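Long-range contacts in ribonuclease H (Uncultured organism, PDB 3U3G), which probably cleaves the RNA strand of RNA/DNA hybrids, as expected of a type 1 ribonuclease H: residues A[5-10]-A[73-78]; A[13-18]-A[42-47]. All blocks are in the same frame, centred on the assembly; numbering follows the deposited sequence.

Contact 1 of 2, residues A[5-10]-A[73-78]; sequences IIYTDG and EVRMDS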
loop_
_atom_site.group_PDB
_atom_site.type_symbol
_atom_site.label_atom_id
_atom_site.label_comp_id
_atom_site.label_asym_id
_atom_site.label_seq_id
_atom_site.Cartn_x
_atom_site.Cartn_y
_atom_site.Cartn_z
ATOM N N ILE A 5 4.110 0.808 -11.252
ATOM C CA ILE A 5 3.199 1.712 -10.559
ATOM C C ILE A 5 2.330 0.907 -9.606
ATOM O O ILE A 5 1.673 -0.063 -10.011
ATOM C CB ILE A 5 2.290 2.481 -11.558
ATOM C CG1 ILE A 5 3.147 3.297 -12.531
ATOM C CG2 ILE A 5 1.329 3.406 -10.797
ATOM C CD1 ILE A 5 2.378 3.805 -13.725
ATOM N N ILE A 6 2.348 1.289 -8.335
ATOM C CA ILE A 6 1.648 0.567 -7.283
ATOM C C ILE A 6 0.544 1.461 -6.731
ATOM O O ILE A 6 0.759 2.663 -6.558
ATOM C CB ILE A 6 2.615 0.210 -6.135
ATOM C CG1 ILE A 6 3.760 -0.678 -6.633
ATOM C CG2 ILE A 6 1.866 -0.486 -5.005
ATOM C CD1 ILE A 6 4.869 -0.890 -5.615
ATOM N N TYR A 7 -0.661 0.918 -6.575
ATOM C CA TYR A 7 -1.729 1.578 -5.818
ATOM C C TYR A 7 -1.991 0.748 -4.574
ATOM O O TYR A 7 -2.113 -0.481 -4.660
ATOM C CB TYR A 7 -3.035 1.619 -6.621
ATOM C CG TYR A 7 -2.917 2.273 -7.976
ATOM C CD1 TYR A 7 -2.240 1.638 -9.018
ATOM C CD2 TYR A 7 -3.354 3.579 -8.172
ATOM C CE1 TYR A 7 -2.136 2.231 -10.276
ATOM C CE2 TYR A 7 -3.239 4.184 -9.420
ATOM C CZ TYR A 7 -2.586 3.530 -10.442
ATOM O OH TYR A 7 -2.404 4.153 -11.675
ATOM N N THR A 8 -2.117 1.397 -3.430
ATOM C CA THR A 8 -2.478 0.659 -2.226
ATOM C C THR A 8 -3.667 1.276 -1.531
ATOM O O THR A 8 -3.900 2.482 -1.638
ATOM C CB THR A 8 -1.319 0.537 -1.212
ATOM O OG1 THR A 8 -1.024 1.827 -0.655
ATOM C CG2 THR A 8 -0.058 -0.030 -1.874
ATOM N N ASP A 9 -4.401 0.448 -0.805
ATOM C CA ASP A 9 -5.438 0.923 0.100
ATOM C C ASP A 9 -5.609 -0.108 1.212
ATOM O O ASP A 9 -5.311 -1.300 1.043
ATOM C CB ASP A 9 -6.764 1.117 -0.659
ATOM C CG ASP A 9 -7.751 2.026 0.075
ATOM O OD1 ASP A 9 -7.364 2.725 1.034
ATOM O OD2 ASP A 9 -8.934 2.050 -0.329
ATOM N N GLY A 10 -6.084 0.354 2.361
ATOM C CA GLY A 10 -6.459 -0.526 3.452
ATOM C C GLY A 10 -7.663 0.064 4.145
ATOM O O GLY A 10 -7.859 1.278 4.140
ATOM N N GLU A 73 6.754 3.667 -8.287
ATOM C CA GLU A 73 5.949 4.750 -7.740
ATOM C C GLU A 73 4.767 4.129 -7.005
ATOM O O GLU A 73 4.123 3.214 -7.534
ATOM C CB GLU A 73 5.467 5.633 -8.895
ATOM C CG GLU A 73 4.497 6.740 -8.540
ATOM C CD GLU A 73 4.269 7.667 -9.712
ATOM O OE1 GLU A 73 5.255 8.236 -10.220
ATOM O OE2 GLU A 73 3.104 7.932 -10.038
ATOM N N VAL A 74 4.473 4.642 -5.811
ATOM C CA VAL A 74 3.310 4.210 -5.033
ATOM C C VAL A 74 2.306 5.349 -4.955
ATOM O O VAL A 74 2.670 6.472 -4.583
ATOM C CB VAL A 74 3.711 3.809 -3.598
ATOM C CG1 VAL A 74 2.454 3.575 -2.753
ATOM C CG2 VAL A 74 4.578 2.574 -3.612
ATOM N N ARG A 75 1.102 5.089 -5.450
ATOM C CA ARG A 75 -0.001 6.043 -5.460
ATOM C C ARG A 75 -1.010 5.717 -4.372
ATOM O O ARG A 75 -1.422 4.567 -4.215
ATOM C CB ARG A 75 -0.687 6.035 -6.825
ATOM C CG ARG A 75 0.260 6.483 -7.926
ATOM C CD ARG A 75 -0.334 6.375 -9.319
ATOM N NE ARG A 75 0.633 6.851 -10.313
ATOM C CZ ARG A 75 0.394 6.916 -11.619
ATOM N NH1 ARG A 75 -0.780 6.533 -12.097
ATOM N NH2 ARG A 75 1.370 7.282 -12.446
ATOM N N MET A 76 -1.346 6.719 -3.567
ATOM C CA MET A 76 -2.276 6.541 -2.462
ATOM C C MET A 76 -3.255 7.691 -2.476
ATOM O O MET A 76 -2.873 8.826 -2.756
ATOM C CB MET A 76 -1.514 6.591 -1.142
ATOM C CG MET A 76 -0.412 5.560 -1.024
ATOM S SD MET A 76 0.495 5.704 0.521
ATOM C CE MET A 76 -0.263 4.414 1.501
ATOM N N ASP A 77 -4.485 7.434 -2.046
ATOM C CA ASP A 77 -5.462 8.505 -1.967
ATOM C C ASP A 77 -5.551 9.181 -0.601
ATOM O O ASP A 77 -6.285 10.160 -0.445
ATOM C CB ASP A 77 -6.840 8.073 -2.504
ATOM C CG ASP A 77 -7.538 7.046 -1.618
ATOM O OD1 ASP A 77 -6.879 6.060 -1.244
ATOM O OD2 ASP A 77 -8.794 7.011 -1.649
ATOM N N SER A 78 -4.591 8.885 0.265
ATOM C CA SER A 78 -4.482 9.592 1.537
ATOM C C SER A 78 -3.313 10.572 1.469
ATOM O O SER A 78 -2.154 10.165 1.470
ATOM C CB SER A 78 -4.243 8.598 2.679
ATOM O OG SER A 78 -3.854 9.280 3.866
HETATM O O HOH W 1 -4.392 4.818 -0.233
HETATM O O HOH W 2 -9.856 4.413 -1.666
#
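Ile6 and Arg75 hold two parallel central strands of the RNase H sheet together. Ile6 N donates to Glu73 O and Arg75 N to Ile6 O, both at 2.7 Å. The next bond, Thr8 N to Arg75 O, is weak at 3.3 Å.

The tight part is the face carrying Ile6, Val74, Thr8 and Met76. Ile6 CB meets Val74 CG2 at 4.0 Å, and Met76 CE comes to Thr8 OG1. Helix 45-60 covers this side with Leu53, Ala56 and Leu60.

The face of Tyr7, Glu73 and Arg75 is more open. Arg75, extended from CG to NE (chi2 175°, chi3 179°), carries its guanidinium to Tyr7 OH and Glu73, with the plane 84° from the Tyr7 ring. Arg75 CD touches Tyr7 CE2, and NH1 makes a weak bond to Tyr7 OH. Ile5 CG2 sits over one guanidinium face, 3.5 Å from Arg75 NE. Glu73 OE2 lies in the guanidinium plane and receives Arg75 NE at 2.7 Å on its anti side, a salt bridge; with a weak bond from NH2 it helps to set the rotation of the group.

Past Met76 the chains part. Water 1 links Thr8 O to Asp77 N; water 2 donates to Asp9 OD2 and Asp77 OD2. Asn124 ND2 bonds to Asp77 OD1. Asp9 OD1 lies 4.1 Å from Asp77 OD1, and Glu49 approaches Asp9. Such clustered carboxylates are consistent with an RNase H metal-binding centre.

Contact 2 of 2, residues A[13-18]-A[42-47]; sequences RGNPGP and ETTNNV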
loop_
_atom_site.group_PDB
_atom_site.type_symbol
_atom_site.label_atom_id
_atom_site.label_comp_id
_atom_site.label_asym_id
_atom_site.label_seq_id
_atom_site.Cartn_x
_atom_site.Cartn_y
_atom_site.Cartn_z
ATOM N N ARG A 13 -13.674 -2.187 9.108
ATOM C CA ARG A 13 -15.088 -1.992 9.390
ATOM C C ARG A 13 -15.256 -1.919 10.887
ATOM O O ARG A 13 -15.550 -2.875 11.524
ATOM C CB ARG A 13 -15.892 -3.134 8.774
ATOM C CG ARG A 13 -15.718 -3.162 7.340
ATOM C CD ARG A 13 -16.824 -3.789 6.589
ATOM N NE ARG A 13 -16.562 -3.750 5.161
ATOM C CZ ARG A 13 -16.989 -4.653 4.306
ATOM N NH1 ARG A 13 -17.706 -5.645 4.732
ATOM N NH2 ARG A 13 -16.648 -4.551 3.054
ATOM N N GLY A 14 -14.994 -0.765 11.437
ATOM C CA GLY A 14 -14.945 -0.698 12.865
ATOM C C GLY A 14 -13.650 -0.073 13.269
ATOM O O GLY A 14 -12.846 0.257 12.434
ATOM N N ASN A 15 -13.539 0.180 14.548
ATOM C CA ASN A 15 -12.346 0.777 15.056
ATOM C C ASN A 15 -11.851 0.230 16.393
ATOM O O ASN A 15 -11.831 0.951 17.337
ATOM C CB ASN A 15 -12.719 2.267 15.128
ATOM C CG ASN A 15 -11.605 3.150 15.502
ATOM O OD1 ASN A 15 -11.821 4.170 16.094
ATOM N ND2 ASN A 15 -10.428 2.844 15.059
ATOM N N PRO A 16 -11.411 -1.009 16.489
ATOM C CA PRO A 16 -11.023 -1.826 15.323
ATOM C C PRO A 16 -12.107 -2.746 14.872
ATOM O O PRO A 16 -13.084 -2.958 15.538
ATOM C CB PRO A 16 -9.889 -2.681 15.888
ATOM C CG PRO A 16 -10.291 -2.905 17.344
ATOM C CD PRO A 16 -10.872 -1.573 17.720
ATOM N N GLY A 17 -11.915 -3.302 13.707
ATOM C CA GLY A 17 -12.879 -4.235 13.144
ATOM C C GLY A 17 -12.254 -5.006 11.997
ATOM O O GLY A 17 -11.096 -4.761 11.645
ATOM N N PRO A 18 -13.011 -5.947 11.415
ATOM C CA PRO A 18 -12.559 -6.731 10.262
ATOM C C PRO A 18 -11.933 -5.842 9.182
ATOM O O PRO A 18 -12.531 -4.862 8.746
ATOM C CB PRO A 18 -13.852 -7.384 9.758
ATOM C CG PRO A 18 -14.713 -7.481 10.999
ATOM C CD PRO A 18 -14.437 -6.189 11.711
ATOM N N GLU A 42 -8.635 -8.212 12.573
ATOM C CA GLU A 42 -9.284 -6.995 13.059
ATOM C C GLU A 42 -8.255 -5.954 13.445
ATOM O O GLU A 42 -7.308 -6.239 14.188
ATOM C CB GLU A 42 -10.191 -7.306 14.249
ATOM C CG GLU A 42 -11.269 -8.320 13.920
ATOM C CD GLU A 42 -12.484 -8.200 14.812
ATOM O OE1 GLU A 42 -12.600 -7.190 15.536
ATOM O OE2 GLU A 42 -13.369 -9.070 14.710
ATOM N N THR A 43 -8.354 -4.790 12.815
ATOM C CA THR A 43 -7.462 -3.688 13.126
ATOM C C THR A 43 -8.147 -2.344 12.896
ATOM O O THR A 43 -9.345 -2.284 12.624
ATOM C CB THR A 43 -6.174 -3.745 12.288
ATOM O OG1 THR A 43 -5.194 -2.881 12.886
ATOM C CG2 THR A 43 -6.457 -3.297 10.857
ATOM N N THR A 44 -7.396 -1.262 13.040
ATOM C CA THR A 44 -7.911 0.045 12.663
ATOM C C THR A 44 -7.622 0.373 11.209
ATOM O O THR A 44 -6.824 -0.306 10.544
ATOM C CB THR A 44 -7.319 1.150 13.531
ATOM O OG1 THR A 44 -5.904 1.208 13.305
ATOM C CG2 THR A 44 -7.589 0.871 14.995
ATOM N N ASN A 45 -8.309 1.391 10.711
ATOM C CA ASN A 45 -8.172 1.821 9.345
ATOM C C ASN A 45 -6.725 2.177 9.027
ATOM O O ASN A 45 -6.204 1.826 7.974
ATOM C CB ASN A 45 -9.080 3.025 9.074
ATOM C CG ASN A 45 -9.644 3.010 7.685
ATOM O OD1 ASN A 45 -9.018 3.538 6.758
ATOM N ND2 ASN A 45 -10.644 2.154 7.478
ATOM N N ASN A 46 -6.133 3.024 9.860
ATOM C CA ASN A 46 -4.802 3.532 9.567
ATOM C C ASN A 46 -3.747 2.426 9.595
ATOM O O ASN A 46 -2.825 2.431 8.786
ATOM C CB ASN A 46 -4.422 4.659 10.523
ATOM C CG ASN A 46 -5.019 5.990 10.123
ATOM O OD1 ASN A 46 -5.383 6.205 8.962
ATOM N ND2 ASN A 46 -5.049 6.924 11.066
ATOM N N VAL A 47 -3.908 1.483 10.517
ATOM C CA VAL A 47 -3.051 0.308 10.524
ATOM C C VAL A 47 -3.204 -0.506 9.246
ATOM O O VAL A 47 -2.198 -0.846 8.615
ATOM C CB VAL A 47 -3.227 -0.553 11.773
ATOM C CG1 VAL A 47 -2.563 -1.926 11.587
ATOM C CG2 VAL A 47 -2.632 0.166 12.984
HETATM O O HOH W 3 -10.585 2.017 12.541
#
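Gly17 and Thr43 form an antiparallel hydrogen-bonded pair in the RNase H fold. It joins the turn between strands 3-12 and 17-26 to the corner that leads into helix 45-60.

The backbone bonds are mutual. Gly17 N donates to Thr43 O at 3.0 Å, and Thr43 N donates to Gly17 O at the same distance. Pro18 and Glu42 make the adjoining non-hydrogen-bonded pair, where Glu42 CA gives a CH···O contact of 3.2 Å to Gly17 O. Within the turn, Arg13 N bonds to Pro18 O.

The turn has special backbone features. A cis peptide bond precedes Pro16. Gly14 has phi 127°, an arrangement suited to a residue without CB. At Gly17 the carbonyl of Arg13 occupies the space a CB would need.

Polar side-chain and water contacts link the turn to its surroundings. Arg13 NH1 makes a salt bridge to Asp136 of helix 125-139. Thr44 is the N-cap of helix 45-60: chi1 64° turns OG1 back over the first turn of the helix, where it accepts a weak bond from Val47 N. Water 3 donates to Gly14 O and accepts from Asn45 N, with a weak bond from Asn15 ND2.

Van der Waals contacts are modest. Pro16 CB packs on Thr43 O at 3.3 Å. The Glu42 side chain lies alongside the Pro18 ring, with Glu42 CD 4.2 Å from Pro18 CD. The Pro18 ring also touches Ile135 and Leu139 of helix 125-139, and Arg13 lies against these same two residues. As a packing contact, the amide nitrogen Asn15 ND2 rests on the Thr44 methyl, 3.5 Å from Thr44 CG2.

Contact 1 lies at the middle of the sheet, its centre about 5 Å from the centre of the chain. Contact 2 is at the surface, about 16 Å from it. The two contact centres are about 19 Å apart. Strand 3-12 runs from contact 1 toward the turn of contact 2, and contact 2 is nested in the loop that contact 1 closes. The two meet directly where Gly10 packs near Asn45. Helix 45-60 packs on contact 1. It begins at contact 2 and carries Glu49 to Asp9, in what is probably the metal-binding cluster with Asp77.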